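Local coordinates for paenibacillus xanthan lyase (Paenibacillus, PDB 6F2P), which catalyses the eliminative cleavage of the terminal mannosyl-glucuronosyl linkage in xanthan side chains and belongs to polysaccharide lyase family 8, at residues A[724-727]-A[731-734]; A[464-469]-A[652-657]; A[52-57]-A[101-106]; A[58-63]-A[74-79]. All coordinates share one frame; numbering follows the deposited sequence.

Contact 1: residues A[724-727]-A[731-734]; sequences VIQY and MKFK
Lys732 O takes two backbone hydrogen bonds at once: Ile725 N lies 2.6 Å from Lys732 O, and Gln726 N lies 3.0 Å from the same Lys732 O. Both donors come from the same face of the carbonyl plane. One acceptor thereby serves two consecutive amides. The return bond, from Lys732 N to Gln726 O at 2.9 Å, is fairly straight (163° at the hydrogen), and Met731 CA, 3.5 Å from Gln726 O, adds a C-H contact to that oxygen. With Ile725 and Gln726 both opposite Lys732, the hairpin of strands 722-726 and 731-736 carries a classic beta bulge, strand 722-726 lying at the edge of a five-stranded antiparallel sheet in a beta-sandwich. On one side of the sheet, Gln726 and Lys732 lie alongside each other, Gln726 CB to Lys732 CB 3.7 Å. With CG anti to the backbone N (chi1 -173°), the extended Gln726 chain brings its amide beside the Lys732 methylenes, while NE2 donates to Thr730 O. Val724 and Phe733 form the non-hydrogen-bonded pair on the opposite side, where the Phe733 ring turns inward to Ile691 and Val747 of the facing sheet. Lys734 NZ finds its charge partner in Asp812, and Tyr727 N is taken up by Asn758 OD1.

Contact 2: residues A[464-469]-A[652-657]; sequences GQYGVS and TQLNVT
Tyr466 reaches across to Leu654 and Val656 and provides nearly all of the touching surface of 464-469. From CB, directed toward 652-657, CG lies anti to the carbonyl carbon (chi1 -46°), which sends the ring out to Leu654 and Val656. Of the two ortho carbons, CD2 meets Val656, whose CG2 lies 3.8 Å from Tyr466 CD2; that methyl approaches obliquely, and the two side chains stand at about a right angle. Further out, Leu654 CD1 sits over one face in a CH-pi contact, 3.9 Å from the Tyr466 ring centroid and displaced toward the rim, so that Tyr466 CZ is the nearest ring carbon at 3.7 Å from Leu654 CD1. At the tip, the other methyl takes over: Leu654 CD2 is 3.6 Å from Tyr466 OH. The opposite face of the ring rests on CB of its own neighbour, Gln465. Here the super-sandwich sheet meets the C-terminal beta-sandwich of the family 8 lyase: Tyr466 begins strand 466-474 just at a classic bulge, and Asn655 and Val656 form a G1 bulge opposite Glu651. An alanine in place of Tyr466 is likely to open a gap between Gln465 and Leu654, leaving Leu654 CD1 without the ring face and CD2 without the hydroxyl it packs on. The site adjoins a calcium ion bound by Asp490, Asp491, Glu492, Gln636 and Glu651; Asp490 touches both Tyr466 and Leu654, and Glu651 OE2 accepts from Leu654 N.

Contact 3: residues A[52-57]-A[101-106]; sequences PNRNRL and IISGLD
Arg54 and Leu57 lean together from an irregular loop onto one turn of helix 95-111, where Gly104 and Ser103 receive them. Arg54 enters along its length: CG lies between the backbone N and the carbonyl carbon (chi1 68°), and the chain then runs extended to NE, which carries the guanidinium to the helix surface. There Arg54 NH2 stands 2.7 Å from Ser103 OG, with the hydroxyl at the guanidinium edge and near its plane. The bond is nonetheless weak, because the angle at the hydrogen is only 125°. The firmer hold on this group is on the other terminal nitrogen, since Arg54 NH1 donates to Leu49 O, and the two bonds together probably limit how far the guanidinium can turn. Leu57 CD2 lies over one face of the guanidinium, toward its rim, so the leucine packs against its loop neighbour with one methyl and against the helix with the other. That second methyl, Leu57 CD1, settles on Gly104, 3.7 Å from Gly104 CA and likewise 3.7 Å from Gly104 O. Glycine presents bare backbone to the methyl, so loop and helix come close, with Leu57 CA 7.0 Å from Gly104 CA. Trp107, almost one turn further along the same helix, touches both Arg54 and Leu57, while Thr73 of helix 68-85 meets the leucine as well. The loop, which leads from helix 28-46 to helix 68-85, is thus laid against a further helix of the N-terminal alpha-helical domain, the alpha/alpha toroid of family 8 polysaccharide lyases.

Contact 4: residues A[58-63]-A[74-79]; sequences WNDAPF and YRHLYD
His76 NE2 donates to the carboxylate of Asp60, with Asp60 OD2 as the main acceptor 3.0 Å from His76 NE2. The bond is nearly straight (160° at the hydrogen), lies close to the imidazole plane and uses the syn lone pair of OD2. A second, weak bond runs from His76 NE2 to Asp60 OD1 at 3.4 Å. Asp60 CG lies between its own backbone N and carbonyl carbon, a torsion that turns the carboxylate to His76, and with planes only 26° apart the two flat groups meet almost coplanar. CB and the CD2 side of the imidazole pack on Trp58. His76 CB sits 3.5 Å from the centroid of the six-membered ring of Trp58 in a CH-pi contact over its face, while the imidazole leads with its edge. CD2 of His76 is 3.6 Å from CD2 of Trp58, and the imidazole makes a T-shaped pair with the five-membered ring, the planes 75° apart. Trp58 and Asp60 belong to one type I beta turn, from Trp58 to Ala61, in the loop that leads to helix 68-85 of the alpha-helical domain; the turn probably helps to bring indole and carboxylate to the same histidine. Beyond His76, the benzo end of the indole reaches Leu77, with Trp58 CH2 3.9 Å from Leu77 CD2. A serine in place of Trp58 would probably leave His76 CB and the imidazole edge without their aromatic platform, and so make the imidazole freer to turn away from Asp60. The indole is further fixed by Trp58 NE1, which donates to Tyr44 O, and the Tyr44 ring stacks on His76.

How the contacts relate
From the N terminus, the loop between helices 28-46 and 68-85 supplies one side of two contacts. Its first part, 52-57, waits for helix 95-111 to close contact 3, and its second part, 58-63, meets helix 68-85 sooner, so contact 4 nests inside contact 3. Their centres lie about 10 Å apart and they touch, Ile101 O packing on Leu77 CD2; together they seat one loop on two successive helices of the alpha-helical domain. Contact 2 follows in series and spans 182 residues to tie the super-sandwich to the C-terminal beta-sandwich. Contact 1 comes last, a local hairpin closure, with its centre about 22 Å from that of contact 2 but about 79 Å from that of contact 3.

Contact 1: residues A[724-727]-A[731-734]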
loop_
_atom_site.group_PDB
_atom_site.type_symbol
_atom_site.label_atom_id
_atom_site.label_comp_id
_atom_site.label_asym_id
_atom_site.label_seq_id
_atom_site.Cartn_x
_atom_site.Cartn_y
_atom_site.Cartn_z
ATOM N N VAL A 724 9.726 -3.332 21.575
ATOM C CA VAL A 724 11.063 -2.807 21.824
ATOM C C VAL A 724 11.972 -3.903 22.375
ATOM O O VAL A 724 11.586 -4.644 23.275
ATOM C CB VAL A 724 11.028 -1.626 22.794
ATOM C CG1 VAL A 724 12.434 -1.126 23.059
ATOM C CG2 VAL A 724 10.182 -0.521 22.226
ATOM N N ILE A 725 13.171 -4.020 21.816
ATOM C CA ILE A 725 14.093 -5.075 22.223
ATOM C C ILE A 725 15.262 -4.528 23.032
ATOM O O ILE A 725 15.742 -5.180 23.962
ATOM C CB ILE A 725 14.597 -5.862 21.005
ATOM C CG1 ILE A 725 13.411 -6.518 20.302
ATOM C CG2 ILE A 725 15.626 -6.912 21.413
ATOM C CD1 ILE A 725 13.816 -7.424 19.176
ATOM N N GLN A 726 15.698 -3.317 22.699
ATOM C CA GLN A 726 16.795 -2.698 23.421
ATOM C C GLN A 726 16.828 -1.189 23.239
ATOM O O GLN A 726 16.436 -0.686 22.197
ATOM C CB GLN A 726 18.115 -3.292 22.946
ATOM C CG GLN A 726 19.309 -2.851 23.752
ATOM C CD GLN A 726 20.583 -3.432 23.216
ATOM O OE1 GLN A 726 21.044 -4.478 23.675
ATOM N NE2 GLN A 726 21.154 -2.770 22.219
ATOM N N TYR A 727 17.306 -0.475 24.256
ATOM C CA TYR A 727 17.507 0.969 24.179
ATOM C C TYR A 727 18.975 1.338 23.973
ATOM O O TYR A 727 19.303 2.177 23.137
ATOM C CB TYR A 727 17.012 1.637 25.457
ATOM C CG TYR A 727 15.548 1.424 25.710
ATOM C CD1 TYR A 727 14.599 1.851 24.790
ATOM C CD2 TYR A 727 15.110 0.806 26.870
ATOM C CE1 TYR A 727 13.250 1.665 25.018
ATOM C CE2 TYR A 727 13.766 0.613 27.109
ATOM C CZ TYR A 727 12.838 1.042 26.178
ATOM O OH TYR A 727 11.496 0.846 26.407
ATOM N N MET A 731 19.540 1.049 19.630
ATOM C CA MET A 731 18.100 0.803 19.549
ATOM C C MET A 731 17.800 -0.495 18.806
ATOM O O MET A 731 18.340 -0.744 17.734
ATOM C CB MET A 731 17.382 1.972 18.879
ATOM C CG MET A 731 17.150 3.148 19.798
ATOM S SD MET A 731 16.749 4.668 18.915
ATOM C CE MET A 731 18.370 5.334 18.543
ATOM N N LYS A 732 16.954 -1.332 19.394
ATOM C CA LYS A 732 16.546 -2.575 18.754
ATOM C C LYS A 732 15.058 -2.785 18.946
ATOM O O LYS A 732 14.555 -2.646 20.054
ATOM C CB LYS A 732 17.311 -3.771 19.328
ATOM C CG LYS A 732 18.781 -3.817 18.943
ATOM C CD LYS A 732 19.443 -5.133 19.364
ATOM C CE LYS A 732 20.846 -5.244 18.768
ATOM N NZ LYS A 732 21.585 -6.466 19.195
ATOM N N PHE A 733 14.352 -3.111 17.868
ATOM C CA PHE A 733 12.946 -3.485 17.984
ATOM C C PHE A 733 12.511 -4.411 16.868
ATOM O O PHE A 733 13.290 -4.689 15.958
ATOM C CB PHE A 733 12.041 -2.251 18.048
ATOM C CG PHE A 733 12.036 -1.416 16.796
ATOM C CD1 PHE A 733 13.039 -0.485 16.559
ATOM C CD2 PHE A 733 11.001 -1.531 15.874
ATOM C CE1 PHE A 733 13.023 0.302 15.407
ATOM C CE2 PHE A 733 10.979 -0.748 14.718
ATOM C CZ PHE A 733 11.991 0.165 14.484
ATOM N N LYS A 734 11.277 -4.904 16.952
ATOM C CA LYS A 734 10.693 -5.705 15.877
ATOM C C LYS A 734 9.260 -5.262 15.640
ATOM O O LYS A 734 8.634 -4.694 16.527
ATOM C CB LYS A 734 10.742 -7.204 16.192
ATOM C CG LYS A 734 9.908 -7.617 17.390
ATOM C CD LYS A 734 10.119 -9.080 17.773
ATOM C CE LYS A 734 9.294 -9.423 19.005
ATOM N NZ LYS A 734 9.491 -10.818 19.471
#

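Contact 2: residues A[464-469]-A[652-657]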
loop_
_atom_site.group_PDB
_atom_site.type_symbol
_atom_site.label_atom_id
_atom_site.label_comp_id
_atom_site.label_asym_id
_atom_site.label_seq_id
_atom_site.Cartn_x
_atom_site.Cartn_y
_atom_site.Cartn_z
ATOM N N GLY A 464 3.587 12.935 8.953
ATOM C CA GLY A 464 2.529 13.204 8.002
ATOM C C GLY A 464 2.930 14.187 6.910
ATOM O O GLY A 464 2.056 14.778 6.278
ATOM N N GLN A 465 4.237 14.345 6.684
ATOM C CA GLN A 465 4.765 15.359 5.764
ATOM C C GLN A 465 5.863 14.846 4.821
ATOM O O GLN A 465 6.063 15.378 3.730
ATOM C CB GLN A 465 5.335 16.534 6.557
ATOM C CG GLN A 465 4.318 17.317 7.353
ATOM C CD GLN A 465 4.869 18.650 7.786
ATOM O OE1 GLN A 465 5.286 19.464 6.953
ATOM N NE2 GLN A 465 4.900 18.880 9.099
ATOM N N TYR A 466 6.592 13.828 5.252
ATOM C CA TYR A 466 7.732 13.349 4.484
ATOM C C TYR A 466 7.534 11.867 4.214
ATOM O O TYR A 466 6.995 11.137 5.043
ATOM C CB TYR A 466 9.047 13.619 5.243
ATOM C CG TYR A 466 9.115 15.026 5.794
ATOM C CD1 TYR A 466 8.885 16.122 4.971
ATOM C CD2 TYR A 466 9.374 15.262 7.145
ATOM C CE1 TYR A 466 8.926 17.417 5.468
ATOM C CE2 TYR A 466 9.421 16.562 7.657
ATOM C CZ TYR A 466 9.196 17.632 6.809
ATOM O OH TYR A 466 9.227 18.920 7.296
ATOM N N GLY A 467 7.947 11.415 3.041
ATOM C CA GLY A 467 7.673 10.047 2.669
ATOM C C GLY A 467 8.733 9.486 1.758
ATOM O O GLY A 467 9.542 10.222 1.181
ATOM N N VAL A 468 8.722 8.166 1.642
ATOM C CA VAL A 468 9.612 7.448 0.756
ATOM C C VAL A 468 8.793 6.323 0.131
ATOM O O VAL A 468 8.055 5.622 0.837
ATOM C CB VAL A 468 10.834 6.882 1.528
ATOM C CG1 VAL A 468 10.387 6.191 2.799
ATOM C CG2 VAL A 468 11.643 5.933 0.654
ATOM N N SER A 469 8.891 6.168 -1.189
ATOM C CA SER A 469 8.206 5.076 -1.867
ATOM C C SER A 469 9.156 4.324 -2.758
ATOM O O SER A 469 10.199 4.845 -3.165
ATOM C CB SER A 469 7.055 5.587 -2.723
ATOM O OG SER A 469 6.043 6.184 -1.941
ATOM N N THR A 652 19.625 16.467 5.050
ATOM C CA THR A 652 20.453 16.861 6.194
ATOM C C THR A 652 19.977 18.096 6.955
ATOM O O THR A 652 20.462 18.369 8.054
ATOM C CB THR A 652 21.918 17.061 5.787
ATOM O OG1 THR A 652 22.006 18.111 4.813
ATOM C CG2 THR A 652 22.487 15.764 5.212
ATOM N N GLN A 653 19.047 18.845 6.376
ATOM C CA GLN A 653 18.446 19.966 7.082
ATOM C C GLN A 653 17.393 19.436 8.037
ATOM O O GLN A 653 17.344 19.823 9.204
ATOM C CB GLN A 653 17.771 20.926 6.103
ATOM C CG GLN A 653 18.685 21.471 5.036
ATOM C CD GLN A 653 19.306 22.793 5.430
ATOM O OE1 GLN A 653 18.976 23.838 4.859
ATOM N NE2 GLN A 653 20.216 22.759 6.408
ATOM N N LEU A 654 16.542 18.551 7.529
ATOM C CA LEU A 654 15.430 18.006 8.302
ATOM C C LEU A 654 15.883 16.886 9.235
ATOM O O LEU A 654 15.167 16.500 10.167
ATOM C CB LEU A 654 14.365 17.457 7.354
ATOM C CG LEU A 654 13.612 18.436 6.459
ATOM C CD1 LEU A 654 12.686 17.672 5.529
ATOM C CD2 LEU A 654 12.826 19.392 7.322
ATOM N N ASN A 655 17.074 16.363 8.969
ATOM C CA ASN A 655 17.522 15.124 9.591
ATOM C C ASN A 655 16.478 14.012 9.466
ATOM O O ASN A 655 16.207 13.268 10.413
ATOM C CB ASN A 655 17.949 15.372 11.037
ATOM C CG ASN A 655 19.133 16.312 11.124
ATOM O OD1 ASN A 655 20.181 16.061 10.516
ATOM N ND2 ASN A 655 18.964 17.422 11.847
ATOM N N VAL A 656 15.891 13.928 8.273
ATOM C CA VAL A 656 14.967 12.858 7.918
ATOM C C VAL A 656 15.657 11.932 6.928
ATOM O O VAL A 656 16.231 12.389 5.936
ATOM C CB VAL A 656 13.693 13.409 7.268
ATOM C CG1 VAL A 656 12.884 12.277 6.641
ATOM C CG2 VAL A 656 12.862 14.173 8.287
ATOM N N THR A 657 15.623 10.634 7.207
ATOM C CA THR A 657 16.239 9.659 6.318
ATOM C C THR A 657 15.178 8.694 5.820
ATOM O O THR A 657 14.330 8.251 6.587
ATOM C CB THR A 657 17.341 8.853 7.038
ATOM O OG1 THR A 657 18.231 9.745 7.733
ATOM C CG2 THR A 657 18.121 8.019 6.049
#

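Contact 3: residues A[52-57]-A[101-106]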
loop_
_atom_site.group_PDB
_atom_site.type_symbol
_atom_site.label_atom_id
_atom_site.label_comp_id
_atom_site.label_asym_id
_atom_site.label_seq_id
_atom_site.Cartn_x
_atom_site.Cartn_y
_atom_site.Cartn_z
ATOM N N PRO A 52 -47.703 11.995 -36.592
ATOM C CA PRO A 52 -48.326 10.762 -36.091
ATOM C C PRO A 52 -47.722 9.484 -36.661
ATOM O O PRO A 52 -47.582 8.486 -35.951
ATOM C CB PRO A 52 -49.795 10.902 -36.531
ATOM C CG PRO A 52 -49.832 12.077 -37.454
ATOM C CD PRO A 52 -48.725 12.967 -37.003
ATOM N N ASN A 53 -47.352 9.536 -37.932
ATOM C CA ASN A 53 -46.809 8.381 -38.628
ATOM C C ASN A 53 -45.361 8.021 -38.261
ATOM O O ASN A 53 -44.868 6.963 -38.653
ATOM C CB ASN A 53 -46.881 8.639 -40.132
ATOM C CG ASN A 53 -46.067 9.866 -40.552
ATOM O OD1 ASN A 53 -46.213 10.955 -39.986
ATOM N ND2 ASN A 53 -45.191 9.681 -41.537
ATOM N N ARG A 54 -44.683 8.897 -37.524
ATOM C CA ARG A 54 -43.260 8.716 -37.205
ATOM C C ARG A 54 -42.895 7.342 -36.635
ATOM O O ARG A 54 -43.733 6.646 -36.041
ATOM C CB ARG A 54 -42.785 9.804 -36.242
ATOM C CG ARG A 54 -43.385 9.696 -34.853
ATOM C CD ARG A 54 -43.209 10.982 -34.074
ATOM N NE ARG A 54 -44.191 11.091 -33.002
ATOM C CZ ARG A 54 -44.257 12.111 -32.155
ATOM N NH1 ARG A 54 -43.396 13.115 -32.261
ATOM N NH2 ARG A 54 -45.188 12.128 -31.208
ATOM N N ASN A 55 -41.634 6.964 -36.826
ATOM C CA ASN A 55 -41.133 5.664 -36.396
ATOM C C ASN A 55 -40.069 5.807 -35.314
ATOM O O ASN A 55 -39.564 4.817 -34.795
ATOM C CB ASN A 55 -40.562 4.903 -37.589
ATOM C CG ASN A 55 -41.637 4.431 -38.537
ATOM O OD1 ASN A 55 -41.721 4.885 -39.686
ATOM N ND2 ASN A 55 -42.480 3.517 -38.062
ATOM N N ARG A 56 -39.744 7.057 -34.997
ATOM C CA ARG A 56 -38.703 7.426 -34.048
ATOM C C ARG A 56 -39.002 8.887 -33.750
ATOM O O ARG A 56 -39.865 9.474 -34.410
ATOM C CB ARG A 56 -37.323 7.302 -34.693
ATOM C CG ARG A 56 -37.162 8.204 -35.910
ATOM C CD ARG A 56 -35.890 7.959 -36.724
ATOM N NE ARG A 56 -35.850 6.622 -37.314
ATOM C CZ ARG A 56 -35.111 6.292 -38.367
ATOM N NH1 ARG A 56 -34.361 7.203 -38.975
ATOM N NH2 ARG A 56 -35.124 5.045 -38.812
ATOM N N LEU A 57 -38.315 9.484 -32.778
ATOM C CA LEU A 57 -38.534 10.902 -32.482
ATOM C C LEU A 57 -37.406 11.779 -33.002
ATOM O O LEU A 57 -37.587 12.977 -33.215
ATOM C CB LEU A 57 -38.730 11.135 -30.983
ATOM C CG LEU A 57 -39.890 10.391 -30.323
ATOM C CD1 LEU A 57 -40.080 10.884 -28.901
ATOM C CD2 LEU A 57 -41.187 10.521 -31.116
ATOM N N ILE A 101 -43.277 17.805 -26.231
ATOM C CA ILE A 101 -42.670 16.984 -25.203
ATOM C C ILE A 101 -43.607 15.853 -24.811
ATOM O O ILE A 101 -43.223 14.680 -24.826
ATOM C CB ILE A 101 -42.325 17.802 -23.965
ATOM C CG1 ILE A 101 -41.233 18.811 -24.301
ATOM C CG2 ILE A 101 -41.846 16.894 -22.862
ATOM C CD1 ILE A 101 -41.005 19.818 -23.226
ATOM N N ILE A 102 -44.847 16.202 -24.492
ATOM C CA ILE A 102 -45.788 15.221 -23.960
ATOM C C ILE A 102 -46.176 14.166 -24.989
ATOM O O ILE A 102 -46.285 12.973 -24.664
ATOM C CB ILE A 102 -47.036 15.893 -23.382
ATOM C CG1 ILE A 102 -46.628 16.817 -22.230
ATOM C CG2 ILE A 102 -48.041 14.844 -22.935
ATOM C CD1 ILE A 102 -47.773 17.304 -21.386
ATOM N N SER A 103 -46.367 14.606 -26.232
ATOM C CA SER A 103 -46.670 13.693 -27.329
ATOM C C SER A 103 -45.507 12.723 -27.516
ATOM O O SER A 103 -45.711 11.526 -27.740
ATOM C CB SER A 103 -46.919 14.470 -28.613
ATOM O OG SER A 103 -46.934 13.600 -29.735
ATOM N N GLY A 104 -44.288 13.250 -27.417
ATOM C CA GLY A 104 -43.099 12.421 -27.437
ATOM C C GLY A 104 -43.155 11.337 -26.374
ATOM O O GLY A 104 -42.899 10.166 -26.660
ATOM N N LEU A 105 -43.505 11.716 -25.147
ATOM C CA LEU A 105 -43.568 10.749 -24.048
ATOM C C LEU A 105 -44.625 9.678 -24.306
ATOM O O LEU A 105 -44.396 8.487 -24.083
ATOM C CB LEU A 105 -43.842 11.450 -22.715
ATOM C CG LEU A 105 -42.773 12.407 -22.184
ATOM C CD1 LEU A 105 -43.313 13.165 -20.981
ATOM C CD2 LEU A 105 -41.492 11.649 -21.824
ATOM N N ASP A 106 -45.779 10.106 -24.798
ATOM C CA ASP A 106 -46.864 9.175 -25.044
ATOM C C ASP A 106 -46.566 8.279 -26.224
ATOM O O ASP A 106 -46.979 7.118 -26.258
ATOM C CB ASP A 106 -48.166 9.931 -25.222
ATOM C CG ASP A 106 -48.713 10.423 -23.900
ATOM O OD1 ASP A 106 -48.571 9.673 -22.904
ATOM O OD2 ASP A 106 -49.266 11.546 -23.851
#

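Contact 4: residues A[58-63]-A[74-79]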
loop_
_atom_site.group_PDB
_atom_site.type_symbol
_atom_site.label_atom_id
_atom_site.label_comp_id
_atom_site.label_asym_id
_atom_site.label_seq_id
_atom_site.Cartn_x
_atom_site.Cartn_y
_atom_site.Cartn_z
ATOM N N TRP A 58 -36.231 11.182 -33.170
ATOM C CA TRP A 58 -35.104 11.856 -33.796
ATOM C C TRP A 58 -34.418 10.836 -34.677
ATOM O O TRP A 58 -34.462 9.643 -34.390
ATOM C CB TRP A 58 -34.117 12.383 -32.760
ATOM C CG TRP A 58 -34.549 13.640 -32.098
ATOM C CD1 TRP A 58 -34.278 14.913 -32.505
ATOM C CD2 TRP A 58 -35.320 13.757 -30.896
ATOM N NE1 TRP A 58 -34.841 15.816 -31.637
ATOM C CE2 TRP A 58 -35.488 15.132 -30.640
ATOM C CE3 TRP A 58 -35.896 12.830 -30.019
ATOM C CZ2 TRP A 58 -36.206 15.608 -29.537
ATOM C CZ3 TRP A 58 -36.611 13.303 -28.924
ATOM C CH2 TRP A 58 -36.762 14.679 -28.697
ATOM N N ASN A 59 -33.792 11.303 -35.752
ATOM C CA ASN A 59 -33.090 10.408 -36.655
ATOM C C ASN A 59 -31.806 9.868 -36.039
ATOM O O ASN A 59 -31.353 8.774 -36.373
ATOM C CB ASN A 59 -32.798 11.104 -37.986
ATOM C CG ASN A 59 -33.923 10.931 -38.989
ATOM O OD1 ASN A 59 -34.629 9.914 -38.985
ATOM N ND2 ASN A 59 -34.097 11.926 -39.857
ATOM N N ASP A 60 -31.224 10.629 -35.125
ATOM C CA ASP A 60 -29.972 10.216 -34.514
ATOM C C ASP A 60 -30.231 9.153 -33.451
ATOM O O ASP A 60 -29.320 8.749 -32.721
ATOM C CB ASP A 60 -29.224 11.424 -33.935
ATOM C CG ASP A 60 -29.864 11.978 -32.663
ATOM O OD1 ASP A 60 -30.998 11.586 -32.309
ATOM O OD2 ASP A 60 -29.227 12.835 -32.015
ATOM N N ALA A 61 -31.486 8.727 -33.359
ATOM C CA ALA A 61 -31.878 7.709 -32.399
ATOM C C ALA A 61 -32.905 6.773 -33.003
ATOM O O ALA A 61 -34.049 6.748 -32.553
ATOM C CB ALA A 61 -32.430 8.354 -31.140
ATOM N N PRO A 62 -32.501 5.996 -34.021
ATOM C CA PRO A 62 -33.422 5.062 -34.685
ATOM C C PRO A 62 -33.735 3.865 -33.801
ATOM O O PRO A 62 -32.897 3.471 -32.996
ATOM C CB PRO A 62 -32.628 4.598 -35.905
ATOM C CG PRO A 62 -31.194 4.745 -35.496
ATOM C CD PRO A 62 -31.142 5.939 -34.591
ATOM N N PHE A 63 -34.918 3.283 -33.955
ATOM C CA PHE A 63 -35.314 2.187 -33.086
ATOM C C PHE A 63 -35.270 0.823 -33.751
ATOM O O PHE A 63 -35.173 0.711 -34.979
ATOM C CB PHE A 63 -36.707 2.434 -32.511
ATOM C CG PHE A 63 -36.753 3.563 -31.544
ATOM C CD1 PHE A 63 -36.024 3.505 -30.366
ATOM C CD2 PHE A 63 -37.508 4.691 -31.811
ATOM C CE1 PHE A 63 -36.046 4.555 -29.473
ATOM C CE2 PHE A 63 -37.539 5.745 -30.917
ATOM C CZ PHE A 63 -36.805 5.676 -29.749
ATOM N N TYR A 74 -34.799 10.029 -24.708
ATOM C CA TYR A 74 -35.249 10.603 -23.440
ATOM C C TYR A 74 -34.359 11.748 -22.981
ATOM O O TYR A 74 -34.836 12.682 -22.344
ATOM C CB TYR A 74 -35.357 9.550 -22.346
ATOM C CG TYR A 74 -36.618 8.721 -22.400
ATOM C CD1 TYR A 74 -37.869 9.317 -22.466
ATOM C CD2 TYR A 74 -36.556 7.333 -22.383
ATOM C CE1 TYR A 74 -39.033 8.547 -22.516
ATOM C CE2 TYR A 74 -37.704 6.563 -22.431
ATOM C CZ TYR A 74 -38.937 7.171 -22.500
ATOM O OH TYR A 74 -40.071 6.392 -22.548
ATOM N N ARG A 75 -33.071 11.696 -23.302
ATOM C CA ARG A 75 -32.212 12.831 -22.974
ATOM C C ARG A 75 -32.608 14.060 -23.791
ATOM O O ARG A 75 -32.671 15.175 -23.258
ATOM C CB ARG A 75 -30.727 12.493 -23.145
ATOM C CG ARG A 75 -30.255 11.434 -22.173
ATOM C CD ARG A 75 -28.755 11.191 -22.186
ATOM N NE ARG A 75 -28.381 10.387 -21.024
ATOM C CZ ARG A 75 -27.146 9.987 -20.735
ATOM N NH1 ARG A 75 -26.135 10.312 -21.531
ATOM N NH2 ARG A 75 -26.925 9.259 -19.641
ATOM N N HIS A 76 -32.889 13.854 -25.076
ATOM C CA HIS A 76 -33.362 14.942 -25.929
ATOM C C HIS A 76 -34.639 15.549 -25.360
ATOM O O HIS A 76 -34.721 16.772 -25.193
ATOM C CB HIS A 76 -33.585 14.463 -27.358
ATOM C CG HIS A 76 -32.327 14.100 -28.073
ATOM N ND1 HIS A 76 -31.078 14.382 -27.566
ATOM C CD2 HIS A 76 -32.118 13.477 -29.259
ATOM C CE1 HIS A 76 -30.151 13.942 -28.408
ATOM N NE2 HIS A 76 -30.764 13.394 -29.441
ATOM N N LEU A 77 -35.619 14.693 -25.055
ATOM C CA LEU A 77 -36.845 15.120 -24.372
ATOM C C LEU A 77 -36.568 15.850 -23.053
ATOM O O LEU A 77 -37.189 16.874 -22.755
ATOM C CB LEU A 77 -37.776 13.933 -24.125
ATOM C CG LEU A 77 -38.481 13.392 -25.368
ATOM C CD1 LEU A 77 -39.168 12.077 -25.066
ATOM C CD2 LEU A 77 -39.481 14.415 -25.900
ATOM N N TYR A 78 -35.622 15.340 -22.272
ATOM C CA TYR A 78 -35.259 16.016 -21.039
ATOM C C TYR A 78 -34.770 17.445 -21.276
ATOM O O TYR A 78 -35.147 18.366 -20.544
ATOM C CB TYR A 78 -34.204 15.241 -20.252
ATOM C CG TYR A 78 -33.737 16.030 -19.056
ATOM C CD1 TYR A 78 -34.540 16.157 -17.928
ATOM C CD2 TYR A 78 -32.520 16.692 -19.070
ATOM C CE1 TYR A 78 -34.128 16.905 -16.838
ATOM C CE2 TYR A 78 -32.099 17.446 -17.980
ATOM C CZ TYR A 78 -32.907 17.547 -16.868
ATOM O OH TYR A 78 -32.491 18.284 -15.782
ATOM N N ASP A 79 -33.915 17.624 -22.280
ATOM C CA ASP A 79 -33.350 18.946 -22.557
ATOM C C ASP A 79 -34.457 19.942 -22.849
ATOM O O ASP A 79 -34.411 21.073 -22.378
ATOM C CB ASP A 79 -32.359 18.908 -23.726
ATOM C CG ASP A 79 -31.046 18.234 -23.359
ATOM O OD1 ASP A 79 -30.742 18.136 -22.151
ATOM O OD2 ASP A 79 -30.312 17.808 -24.277
#